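Local coordinates for protein beta-xylanase (PDB 6SGF) that binds xylan with low affinity as the CBM86 carbohydrate-binding module of a larger enzyme that probably cleaves internal beta-1,4-xylosidic linkages, at residues G4-T10 with V124-L130; N55-V61 with T92-P98; I68-N74 with I104-M110. All coordinates share one frame. Numbering follows the deposited sequence.

Contact 1. Residues G4-T10 with V124-L130; sequences GVKKVFT and VSVTFEL. With CD (cadmium ion), chain S.
Residues 6-10 and 124-130 form an antiparallel strand pair, with axes 4.6 Å apart at closest and N-to-C directions at 171°. Lys7-Phe128 and Phe9-Val126 are hydrogen-bonded pairs (CA-CA 5.0 and 5.4 Å); Lys6-Glu129, Val8-Thr127 and Thr10-Ser125 are non-hydrogen-bonded pairs at 4.2-4.4 Å. Reciprocal bonds satisfy the backbones of Lys7, Phe9, Val126 and Phe128: Lys7 N to Phe128 O 2.8 Å, Phe128 N to Lys7 O 2.7 Å, Phe9 N to Val126 O 2.8 Å and Val126 N to Phe9 O 2.9 Å. Beyond strand 6-10, Leu130 N reaches Val5 O (2.8 Å) and Gly4 N reaches Leu130 O (2.6 Å), extending the pairing to the chain's first modelled residue.

Among the side chains, Glu129 (chi1 t) chelates the cadmium ion through OE1 at 2.5 Å and OE2 at 2.6 Å; its OE1 also takes a weak salt-bridge bond from Lys6 NZ (3.4 Å). Lys7 NZ forms a salt bridge with Glu47, Thr10 OG1 bonds Asp12 and Gln60 of the second subunit, and Ser125 OG bonds Gln60. On the face with Lys7, the Phe9 and Phe128 rings (both chi1 m) meet rim to rim, CE2 of Phe9 to CE1 of Phe128 at 3.7 Å, with planes at 61°.

That face is the inner one of a beta-sandwich: Phe128 packs on Leu45, Ile49, Ile104 and Val107, and Phe9 on Pro46. Val8 lies on the reverse face, against Val8 of the second subunit. Strand 119-130 pairs on its far edge with strand 54-62 (backbone bonds Thr127-Thr58, Glu129-Asn55 and Glu129-Ala56), where Val124 and Ser125 make a classic beta bulge opposite Gln60.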
loop_
_atom_site.group_PDB
_atom_site.type_symbol
_atom_site.label_atom_id
_atom_site.label_comp_id
_atom_site.label_asym_id
_atom_site.label_seq_id
_atom_site.Cartn_x
_atom_site.Cartn_y
_atom_site.Cartn_z
ATOM N N GLY B 4 5.976 -14.733 10.011
ATOM C CA GLY B 4 5.872 -14.801 8.567
ATOM C C GLY B 4 4.608 -14.133 8.060
ATOM O O GLY B 4 4.586 -13.647 6.942
ATOM N N VAL B 5 3.570 -14.088 8.899
ATOM C CA VAL B 5 2.321 -13.447 8.507
ATOM C C VAL B 5 2.562 -11.947 8.447
ATOM O O VAL B 5 3.277 -11.391 9.291
ATOM C CB VAL B 5 1.212 -13.790 9.513
ATOM C CG1 VAL B 5 0.039 -12.835 9.390
ATOM C CG2 VAL B 5 0.755 -15.232 9.321
ATOM N N LYS B 6 1.982 -11.289 7.454
ATOM C CA LYS B 6 2.157 -9.837 7.304
ATOM C C LYS B 6 0.832 -9.122 7.385
ATOM O O LYS B 6 -0.081 -9.499 6.708
ATOM C CB LYS B 6 2.734 -9.472 5.953
ATOM C CG LYS B 6 4.169 -9.863 5.748
ATOM C CD LYS B 6 4.635 -9.365 4.459
ATOM C CE LYS B 6 6.119 -9.442 4.309
ATOM N NZ LYS B 6 6.556 -10.842 4.215
ATOM N N LYS B 7 0.744 -8.185 8.289
ATOM C CA LYS B 7 -0.384 -7.281 8.361
ATOM C C LYS B 7 0.031 -5.956 7.720
ATOM O O LYS B 7 0.951 -5.290 8.207
ATOM C CB LYS B 7 -0.806 -7.092 9.815
ATOM C CG LYS B 7 -1.540 -8.283 10.478
ATOM C CD LYS B 7 -2.609 -8.939 9.576
ATOM C CE LYS B 7 -3.453 -7.937 8.731
ATOM N NZ LYS B 7 -4.707 -7.418 9.342
ATOM N N VAL B 8 -0.593 -5.598 6.604
ATOM C CA VAL B 8 -0.185 -4.427 5.827
ATOM C C VAL B 8 -1.295 -3.403 5.892
ATOM O O VAL B 8 -2.444 -3.721 5.590
ATOM C CB VAL B 8 0.104 -4.783 4.357
ATOM C CG1 VAL B 8 0.419 -3.522 3.566
ATOM C CG2 VAL B 8 1.224 -5.780 4.210
ATOM N N PHE B 9 -0.963 -2.171 6.236
ATOM C CA PHE B 9 -1.929 -1.082 6.207
ATOM C C PHE B 9 -1.456 -0.010 5.243
ATOM O O PHE B 9 -0.429 0.642 5.490
ATOM C CB PHE B 9 -2.127 -0.501 7.606
ATOM C CG PHE B 9 -2.433 -1.525 8.639
ATOM C CD1 PHE B 9 -3.601 -2.259 8.574
ATOM C CD2 PHE B 9 -1.539 -1.781 9.658
ATOM C CE1 PHE B 9 -3.888 -3.230 9.533
ATOM C CE2 PHE B 9 -1.812 -2.748 10.624
ATOM C CZ PHE B 9 -2.999 -3.472 10.558
ATOM N N THR B 10 -2.237 0.225 4.190
ATOM C CA THR B 10 -1.960 1.353 3.320
ATOM C C THR B 10 -2.401 2.649 4.019
ATOM O O THR B 10 -3.088 2.626 5.044
ATOM C CB THR B 10 -2.648 1.194 1.966
ATOM O OG1 THR B 10 -4.058 1.050 2.116
ATOM C CG2 THR B 10 -2.113 -0.052 1.218
ATOM N N VAL B 124 3.364 5.741 2.362
ATOM C CA VAL B 124 2.648 4.822 1.481
ATOM C C VAL B 124 1.972 3.713 2.260
ATOM O O VAL B 124 0.793 3.414 2.049
ATOM C CB VAL B 124 3.637 4.233 0.442
ATOM C CG1 VAL B 124 2.962 3.169 -0.432
ATOM C CG2 VAL B 124 4.292 5.359 -0.357
ATOM N N SER B 125 2.706 3.059 3.152
ATOM C CA SER B 125 2.151 1.919 3.851
ATOM C C SER B 125 3.032 1.601 5.042
ATOM O O SER B 125 4.196 2.002 5.087
ATOM C CB SER B 125 2.062 0.704 2.940
ATOM O OG SER B 125 3.345 0.225 2.589
ATOM N N VAL B 126 2.465 0.844 5.974
ATOM C CA VAL B 126 3.196 0.272 7.099
ATOM C C VAL B 126 2.845 -1.205 7.190
ATOM O O VAL B 126 1.668 -1.572 7.143
ATOM C CB VAL B 126 2.870 0.988 8.421
ATOM C CG1 VAL B 126 3.727 0.380 9.555
ATOM C CG2 VAL B 126 3.112 2.500 8.280
ATOM N N THR B 127 3.873 -2.044 7.270
ATOM C CA THR B 127 3.731 -3.495 7.268
ATOM C C THR B 127 4.273 -4.084 8.562
ATOM O O THR B 127 5.389 -3.762 8.961
ATOM C CB THR B 127 4.498 -4.122 6.100
ATOM O OG1 THR B 127 3.908 -3.727 4.842
ATOM C CG2 THR B 127 4.465 -5.646 6.268
ATOM N N PHE B 128 3.486 -4.942 9.205
ATOM C CA PHE B 128 3.896 -5.682 10.395
ATOM C C PHE B 128 4.114 -7.132 10.016
ATOM O O PHE B 128 3.169 -7.807 9.592
ATOM C CB PHE B 128 2.833 -5.571 11.469
ATOM C CG PHE B 128 2.637 -4.164 11.939
ATOM C CD1 PHE B 128 1.877 -3.282 11.203
ATOM C CD2 PHE B 128 3.257 -3.727 13.083
ATOM C CE1 PHE B 128 1.720 -1.981 11.617
ATOM C CE2 PHE B 128 3.092 -2.416 13.518
ATOM C CZ PHE B 128 2.337 -1.543 12.766
ATOM N N GLU B 129 5.357 -7.594 10.111
ATOM C CA GLU B 129 5.655 -8.998 9.881
ATOM C C GLU B 129 5.784 -9.717 11.218
ATOM O O GLU B 129 6.614 -9.338 12.055
ATOM C CB GLU B 129 6.906 -9.221 9.047
ATOM C CG GLU B 129 7.040 -10.730 8.802
ATOM C CD GLU B 129 7.878 -11.053 7.627
ATOM O OE1 GLU B 129 8.318 -10.082 6.977
ATOM O OE2 GLU B 129 8.105 -12.264 7.355
ATOM N N LEU B 130 4.998 -10.757 11.408
ATOM C CA LEU B 130 4.967 -11.434 12.694
ATOM C C LEU B 130 6.101 -12.454 12.759
ATOM O O LEU B 130 6.624 -12.916 11.745
ATOM C CB LEU B 130 3.627 -12.114 12.913
ATOM C CG LEU B 130 2.394 -11.231 12.682
ATOM C CD1 LEU B 130 1.149 -11.978 13.089
ATOM C CD2 LEU B 130 2.527 -9.912 13.445
HETATM CD CD CD S . 9.871 -11.444 5.668
#

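Contact 2. Residues N55-V61 with T92-P98; sequences NAVTFQV and TEYTINP
Tyr94, Phe59 and Val61 lose the most surface where strand 56-61 runs antiparallel to strand 93-96, with axes 4.6 Å apart at closest and a crossing angle of 158°. Tyr94 and Phe59 are opposite each other in a hydrogen-bonded pair (CA-CA 5.3 Å): Phe59 N bonds Tyr94 O at 2.9 Å and Tyr94 N bonds Phe59 O at 3.0 Å. Both side chains take chi1 m and lie on one face, but diverge. The Phe59 ring reaches along the face to Ile96, its CE1 being 3.9 Å from Ile96 CD1, whereas the Tyr94 ring meets Val61 at its edge, with CE2 3.9 Å from Val61 CG2. Tyr94 OH is bound outside the pair, by Gln64 and Gln91. Val61 N ends the pairing on Thr92 O (2.9 Å).

Two residues along, Val57 and Ile96 form the second hydrogen-bonded pair, with N to O bonds of 2.8 Å in both directions. Thr58 and Thr95 lie between, on the other face, where their OG1 atoms are hydrogen-bonded at 3.0 Å. Past the strand, Asn97 ND2 donates to Asn55 O (3.0 Å), and a water links Asn55 O (3.0 Å) with Pro98 O (2.9 Å).

Because Phe59, Tyr94 and Ile96 all touch Leu70 of strand 68-73 in the opposing sheet, this face belongs to the interior of a two-sheet antiparallel beta-sandwich, a fold common among carbohydrate-binding modules.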
loop_
_atom_site.group_PDB
_atom_site.type_symbol
_atom_site.label_atom_id
_atom_site.label_comp_id
_atom_site.label_asym_id
_atom_site.label_seq_id
_atom_site.Cartn_x
_atom_site.Cartn_y
_atom_site.Cartn_z
ATOM N N ASN B 55 7.957 -9.292 14.503
ATOM C CA ASN B 55 9.380 -9.335 14.217
ATOM C C ASN B 55 9.882 -8.029 13.627
ATOM O O ASN B 55 10.956 -7.558 13.992
ATOM C CB ASN B 55 9.715 -10.470 13.248
ATOM C CG ASN B 55 11.190 -10.723 13.184
ATOM O OD1 ASN B 55 11.824 -10.963 14.212
ATOM N ND2 ASN B 55 11.760 -10.644 11.989
ATOM N N ALA B 56 9.102 -7.407 12.743
ATOM C CA ALA B 56 9.595 -6.259 12.003
ATOM C C ALA B 56 8.419 -5.371 11.639
ATOM O O ALA B 56 7.318 -5.863 11.358
ATOM C CB ALA B 56 10.344 -6.713 10.729
ATOM N N VAL B 57 8.666 -4.064 11.654
ATOM C CA VAL B 57 7.722 -3.068 11.155
ATOM C C VAL B 57 8.414 -2.306 10.024
ATOM O O VAL B 57 9.453 -1.673 10.244
ATOM C CB VAL B 57 7.266 -2.094 12.257
ATOM C CG1 VAL B 57 6.219 -1.142 11.704
ATOM C CG2 VAL B 57 6.683 -2.843 13.482
ATOM N N THR B 58 7.827 -2.326 8.828
ATOM C CA THR B 58 8.436 -1.697 7.668
ATOM C C THR B 58 7.569 -0.537 7.185
ATOM O O THR B 58 6.391 -0.722 6.869
ATOM C CB THR B 58 8.654 -2.716 6.553
ATOM O OG1 THR B 58 9.522 -3.745 7.035
ATOM C CG2 THR B 58 9.309 -2.044 5.342
ATOM N N PHE B 59 8.159 0.646 7.139
ATOM C CA PHE B 59 7.505 1.849 6.654
ATOM C C PHE B 59 7.919 2.050 5.206
ATOM O O PHE B 59 9.120 2.105 4.908
ATOM C CB PHE B 59 7.904 3.094 7.450
ATOM C CG PHE B 59 7.556 3.050 8.908
ATOM C CD1 PHE B 59 8.182 2.151 9.770
ATOM C CD2 PHE B 59 6.635 3.924 9.416
ATOM C CE1 PHE B 59 7.891 2.139 11.129
ATOM C CE2 PHE B 59 6.350 3.946 10.743
ATOM C CZ PHE B 59 6.978 3.036 11.619
ATOM N N GLN B 60 6.944 2.176 4.323
ATOM C CA GLN B 60 7.187 2.526 2.933
ATOM C C GLN B 60 6.846 3.993 2.714
ATOM O O GLN B 60 5.734 4.437 3.049
ATOM C CB GLN B 60 6.364 1.645 1.993
ATOM C CG GLN B 60 6.627 1.906 0.507
ATOM C CD GLN B 60 5.867 0.939 -0.420
ATOM O OE1 GLN B 60 4.965 0.210 -0.002
ATOM N NE2 GLN B 60 6.236 0.947 -1.669
ATOM N N VAL B 61 7.800 4.733 2.146
ATOM C CA VAL B 61 7.668 6.159 1.893
ATOM C C VAL B 61 7.939 6.470 0.423
ATOM O O VAL B 61 8.490 5.660 -0.332
ATOM C CB VAL B 61 8.585 6.996 2.803
ATOM C CG1 VAL B 61 8.264 6.749 4.263
ATOM C CG2 VAL B 61 10.020 6.714 2.515
ATOM N N THR B 92 13.344 3.690 0.142
ATOM C CA THR B 92 11.887 3.879 0.138
ATOM C C THR B 92 11.189 2.945 1.107
ATOM O O THR B 92 9.969 3.071 1.299
ATOM C CB THR B 92 11.262 3.674 -1.251
ATOM O OG1 THR B 92 11.671 2.415 -1.770
ATOM C CG2 THR B 92 11.633 4.823 -2.235
ATOM N N GLU B 93 11.925 2.013 1.717
ATOM C CA GLU B 93 11.400 1.136 2.763
ATOM C C GLU B 93 12.417 1.064 3.886
ATOM O O GLU B 93 13.597 0.780 3.642
ATOM C CB GLU B 93 11.102 -0.264 2.197
ATOM C CG GLU B 93 10.027 -0.199 1.144
ATOM C CD GLU B 93 9.330 -1.512 0.873
ATOM O OE1 GLU B 93 9.881 -2.571 1.224
ATOM O OE2 GLU B 93 8.212 -1.466 0.300
ATOM N N TYR B 94 11.952 1.298 5.108
ATOM C CA TYR B 94 12.796 1.250 6.289
ATOM C C TYR B 94 12.189 0.288 7.296
ATOM O O TYR B 94 10.984 0.309 7.517
ATOM C CB TYR B 94 12.913 2.619 6.957
ATOM C CG TYR B 94 13.455 3.730 6.073
ATOM C CD1 TYR B 94 14.816 3.895 5.920
ATOM C CD2 TYR B 94 12.606 4.633 5.416
ATOM C CE1 TYR B 94 15.330 4.898 5.138
ATOM C CE2 TYR B 94 13.122 5.627 4.620
ATOM C CZ TYR B 94 14.494 5.755 4.497
ATOM O OH TYR B 94 15.068 6.744 3.749
ATOM N N THR B 95 13.035 -0.484 7.984
ATOM C CA THR B 95 12.549 -1.505 8.902
ATOM C C THR B 95 12.991 -1.196 10.323
ATOM O O THR B 95 14.154 -0.848 10.556
ATOM C CB THR B 95 13.047 -2.890 8.486
ATOM O OG1 THR B 95 12.424 -3.260 7.251
ATOM C CG2 THR B 95 12.703 -3.916 9.522
ATOM N N ILE B 96 12.046 -1.279 11.261
ATOM C CA ILE B 96 12.340 -1.230 12.688
ATOM C C ILE B 96 12.014 -2.606 13.254
ATOM O O ILE B 96 10.936 -3.147 12.991
ATOM C CB ILE B 96 11.515 -0.152 13.410
ATOM C CG1 ILE B 96 11.958 1.247 12.993
ATOM C CG2 ILE B 96 11.664 -0.299 14.927
ATOM C CD1 ILE B 96 11.014 2.310 13.523
ATOM N N ASN B 97 12.913 -3.156 14.067
ATOM C CA ASN B 97 12.600 -4.405 14.745
ATOM C C ASN B 97 12.246 -4.075 16.196
ATOM O O ASN B 97 13.153 -3.867 17.012
ATOM C CB ASN B 97 13.790 -5.356 14.671
ATOM C CG ASN B 97 14.203 -5.650 13.225
ATOM O OD1 ASN B 97 15.176 -5.104 12.699
ATOM N ND2 ASN B 97 13.423 -6.481 12.570
ATOM N N PRO B 98 10.969 -3.989 16.552
ATOM C CA PRO B 98 10.577 -3.450 17.860
ATOM C C PRO B 98 10.662 -4.480 18.977
ATOM O O PRO B 98 10.665 -5.683 18.752
ATOM C CB PRO B 98 9.109 -3.064 17.627
ATOM C CG PRO B 98 8.637 -4.176 16.742
ATOM C CD PRO B 98 9.784 -4.455 15.792
HETATM O O HOH W 1 11.913 -7.387 16.783
#

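Contact 3. Residues I68-N74 with I104-M110; sequences ISLKVYN and IDAVGIM. With XYP (beta-D-xylopyranose), chain H.
Read from Ile104 onward, the strand 104-110 runs antiparallel to 68-73 at 167°, with axes 4.6 Å apart at closest. Ile104 places CG2 3.7 Å from Val72 CG1, and its CA makes a CA-H...O contact with Tyr73 O at 3.3 Å. Asp105 turns OD1 back to 3.6 Å from Tyr73 CB; its psi of -15° departs from extended geometry. Ala106 O accepts from Tyr73 N (2.9 Å), and its CB lies 4.0 Å from Tyr73 CD1. Val107 is opposite Val72 as a non-hydrogen-bonded pair, CA-CA 4.6 Å. Gly108 exchanges bonds with Lys71, N to Lys71 O at 2.9 Å and O from Lys71 N at 3.0 Å; a CB here would come within 3.1 Å of Tyr73 CE1, so the glycine accommodates that ring. Ile109 packs its CG1 3.7 Å from Leu70 CD2, on the face turned to Phe59 and the sandwich interior. Met110 completes the register against Ser69, with N to Ser69 O at 2.9 Å and O from Ser69 N at 2.8 Å.

Met110 (chi1 t, chi2 t) and the fully trans-extended end of Lys71 (chi1 m) share the outer face, CE to CE 3.8 Å. Lys71 NZ donates to xylose O3 (2.9 Å) and weakly to O2 (3.0 Å), while Met110 CE approaches O3 at 3.2 Å. Asp78, in a salt bridge with Lys71, and Gln40 also bind this sugar. Together they form part of the glycan site on one sheet of a carbohydrate-binding beta-sandwich.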
loop_
_atom_site.group_PDB
_atom_site.type_symbol
_atom_site.label_atom_id
_atom_site.label_comp_id
_atom_site.label_asym_id
_atom_site.label_seq_id
_atom_site.Cartn_x
_atom_site.Cartn_y
_atom_site.Cartn_z
ATOM N N ILE B 68 14.222 11.164 7.978
ATOM C CA ILE B 68 13.059 10.954 8.833
ATOM C C ILE B 68 13.412 10.047 10.010
ATOM O O ILE B 68 14.323 9.224 9.954
ATOM C CB ILE B 68 11.826 10.369 8.078
ATOM C CG1 ILE B 68 12.138 9.019 7.404
ATOM C CG2 ILE B 68 11.318 11.349 7.091
ATOM C CD1 ILE B 68 10.955 8.417 6.718
ATOM N N SER B 69 12.618 10.193 11.069
ATOM C CA SER B 69 12.616 9.335 12.236
ATOM C C SER B 69 11.303 8.568 12.285
ATOM O O SER B 69 10.241 9.110 11.960
ATOM C CB SER B 69 12.816 10.185 13.495
ATOM O OG SER B 69 14.117 10.766 13.402
ATOM N N LEU B 70 11.389 7.294 12.637
ATOM C CA LEU B 70 10.257 6.393 12.623
ATOM C C LEU B 70 10.031 5.860 14.033
ATOM O O LEU B 70 10.991 5.548 14.754
ATOM C CB LEU B 70 10.485 5.260 11.639
ATOM C CG LEU B 70 10.776 5.721 10.210
ATOM C CD1 LEU B 70 11.223 4.508 9.371
ATOM C CD2 LEU B 70 9.641 6.416 9.557
ATOM N N LYS B 71 8.769 5.731 14.412
ATOM C CA LYS B 71 8.392 5.335 15.762
ATOM C C LYS B 71 7.329 4.244 15.751
ATOM O O LYS B 71 6.373 4.310 14.981
ATOM C CB LYS B 71 7.825 6.523 16.554
ATOM C CG LYS B 71 8.793 7.660 16.750
ATOM C CD LYS B 71 8.111 8.788 17.560
ATOM C CE LYS B 71 9.033 9.962 17.853
ATOM N NZ LYS B 71 8.341 10.835 18.871
ATOM N N VAL B 72 7.485 3.277 16.647
ATOM C CA VAL B 72 6.489 2.256 16.931
ATOM C C VAL B 72 6.073 2.449 18.384
ATOM O O VAL B 72 6.865 2.220 19.302
ATOM C CB VAL B 72 7.020 0.848 16.680
ATOM C CG1 VAL B 72 5.919 -0.172 16.930
ATOM C CG2 VAL B 72 7.536 0.747 15.277
ATOM N N TYR B 73 4.830 2.842 18.598
ATOM C CA TYR B 73 4.348 3.102 19.949
ATOM C C TYR B 73 3.826 1.812 20.570
ATOM O O TYR B 73 3.352 0.912 19.863
ATOM C CB TYR B 73 3.219 4.115 19.929
ATOM C CG TYR B 73 3.561 5.515 19.511
ATOM C CD1 TYR B 73 3.770 5.845 18.176
ATOM C CD2 TYR B 73 3.620 6.526 20.460
ATOM C CE1 TYR B 73 4.025 7.144 17.794
ATOM C CE2 TYR B 73 3.858 7.819 20.101
ATOM C CZ TYR B 73 4.081 8.131 18.783
ATOM O OH TYR B 73 4.333 9.438 18.463
ATOM N N ASN B 74 3.908 1.721 21.896
ATOM C CA ASN B 74 3.318 0.583 22.599
ATOM C C ASN B 74 2.606 1.073 23.860
ATOM O O ASN B 74 2.743 0.516 24.947
ATOM C CB ASN B 74 4.358 -0.505 22.889
ATOM C CG ASN B 74 5.424 -0.103 23.926
ATOM O OD1 ASN B 74 5.835 1.051 24.036
ATOM N ND2 ASN B 74 5.898 -1.101 24.675
ATOM N N ILE B 104 1.154 -2.878 20.180
ATOM C CA ILE B 104 1.432 -1.754 19.296
ATOM C C ILE B 104 0.097 -1.118 18.974
ATOM O O ILE B 104 -0.764 -1.760 18.370
ATOM C CB ILE B 104 2.149 -2.193 18.011
ATOM C CG1 ILE B 104 3.463 -2.884 18.345
ATOM C CG2 ILE B 104 2.331 -0.962 17.078
ATOM C CD1 ILE B 104 4.067 -3.635 17.174
ATOM N N ASP B 105 -0.072 0.146 19.347
ATOM C CA ASP B 105 -1.313 0.855 19.087
ATOM C C ASP B 105 -1.162 1.936 18.025
ATOM O O ASP B 105 -2.175 2.402 17.485
ATOM C CB ASP B 105 -1.848 1.509 20.376
ATOM C CG ASP B 105 -0.859 2.510 21.003
ATOM O OD1 ASP B 105 0.360 2.248 21.011
ATOM O OD2 ASP B 105 -1.302 3.556 21.517
ATOM N N ALA B 106 0.062 2.327 17.687
ATOM C CA ALA B 106 0.265 3.452 16.782
ATOM C C ALA B 106 1.681 3.418 16.221
ATOM O O ALA B 106 2.560 2.732 16.744
ATOM C CB ALA B 106 0.022 4.792 17.485
ATOM N N VAL B 107 1.883 4.197 15.147
ATOM C CA VAL B 107 3.194 4.457 14.557
ATOM C C VAL B 107 3.311 5.951 14.277
ATOM O O VAL B 107 2.329 6.694 14.314
ATOM C CB VAL B 107 3.420 3.645 13.266
ATOM C CG1 VAL B 107 3.365 2.137 13.588
ATOM C CG2 VAL B 107 2.428 4.038 12.199
ATOM N N GLY B 108 4.542 6.406 14.034
ATOM C CA GLY B 108 4.761 7.814 13.794
ATOM C C GLY B 108 5.966 8.084 12.907
ATOM O O GLY B 108 6.852 7.236 12.740
ATOM N N ILE B 109 5.967 9.290 12.340
ATOM C CA ILE B 109 7.073 9.831 11.564
ATOM C C ILE B 109 7.361 11.219 12.111
ATOM O O ILE B 109 6.422 11.983 12.366
ATOM C CB ILE B 109 6.767 9.912 10.059
ATOM C CG1 ILE B 109 6.544 8.510 9.490
ATOM C CG2 ILE B 109 7.914 10.696 9.360
ATOM C CD1 ILE B 109 6.157 8.531 7.968
ATOM N N MET B 110 8.643 11.525 12.315
ATOM C CA MET B 110 9.109 12.782 12.890
ATOM C C MET B 110 10.368 13.244 12.151
ATOM O O MET B 110 11.086 12.430 11.575
ATOM C CB MET B 110 9.411 12.583 14.389
ATOM C CG MET B 110 9.999 13.768 15.085
ATOM S SD MET B 110 10.350 13.387 16.836
ATOM C CE MET B 110 11.791 12.339 16.756
HETATM C C1 XYP H . 9.411 15.312 21.178
HETATM C C2 XYP H . 9.424 14.003 20.385
HETATM C C3 XYP H . 10.639 13.218 20.737
HETATM C C4 XYP H . 11.901 14.048 20.685
HETATM C C5 XYP H . 11.811 15.347 21.499
HETATM O O2 XYP H . 8.190 13.322 20.623
HETATM O O3 XYP H . 10.744 12.118 19.787
HETATM O O4 XYP H . 12.956 13.217 21.194
HETATM O O5 XYP H . 10.667 16.089 20.967
#

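Contacts 1 and 2 lie in one antiparallel sheet, their centres 9 Å apart, joined where strand 119-130 pairs with 54-62: Val124 N to Gln60 O and Asn55 N to Glu129 O are both 2.8 Å. Contact 3 lies in the opposing sheet, its centre 10 Å from contact 2's and 14 Å from contact 1's. Phe128 and Phe59 bridge the core, with Phe128 CZ 3.9 Å from Val107 CG1 and Phe59 CZ 3.6 Å from Lys71 O. Along the chain, contact 1 encloses the other two, whose segments alternate (55-61, 68-74, 92-98, 104-110), so the chain changes sheet between them, strand 84-88 staying with 68-73. The sheet of contacts 1 and 2 meets the second subunit; contact 3 carries xylose.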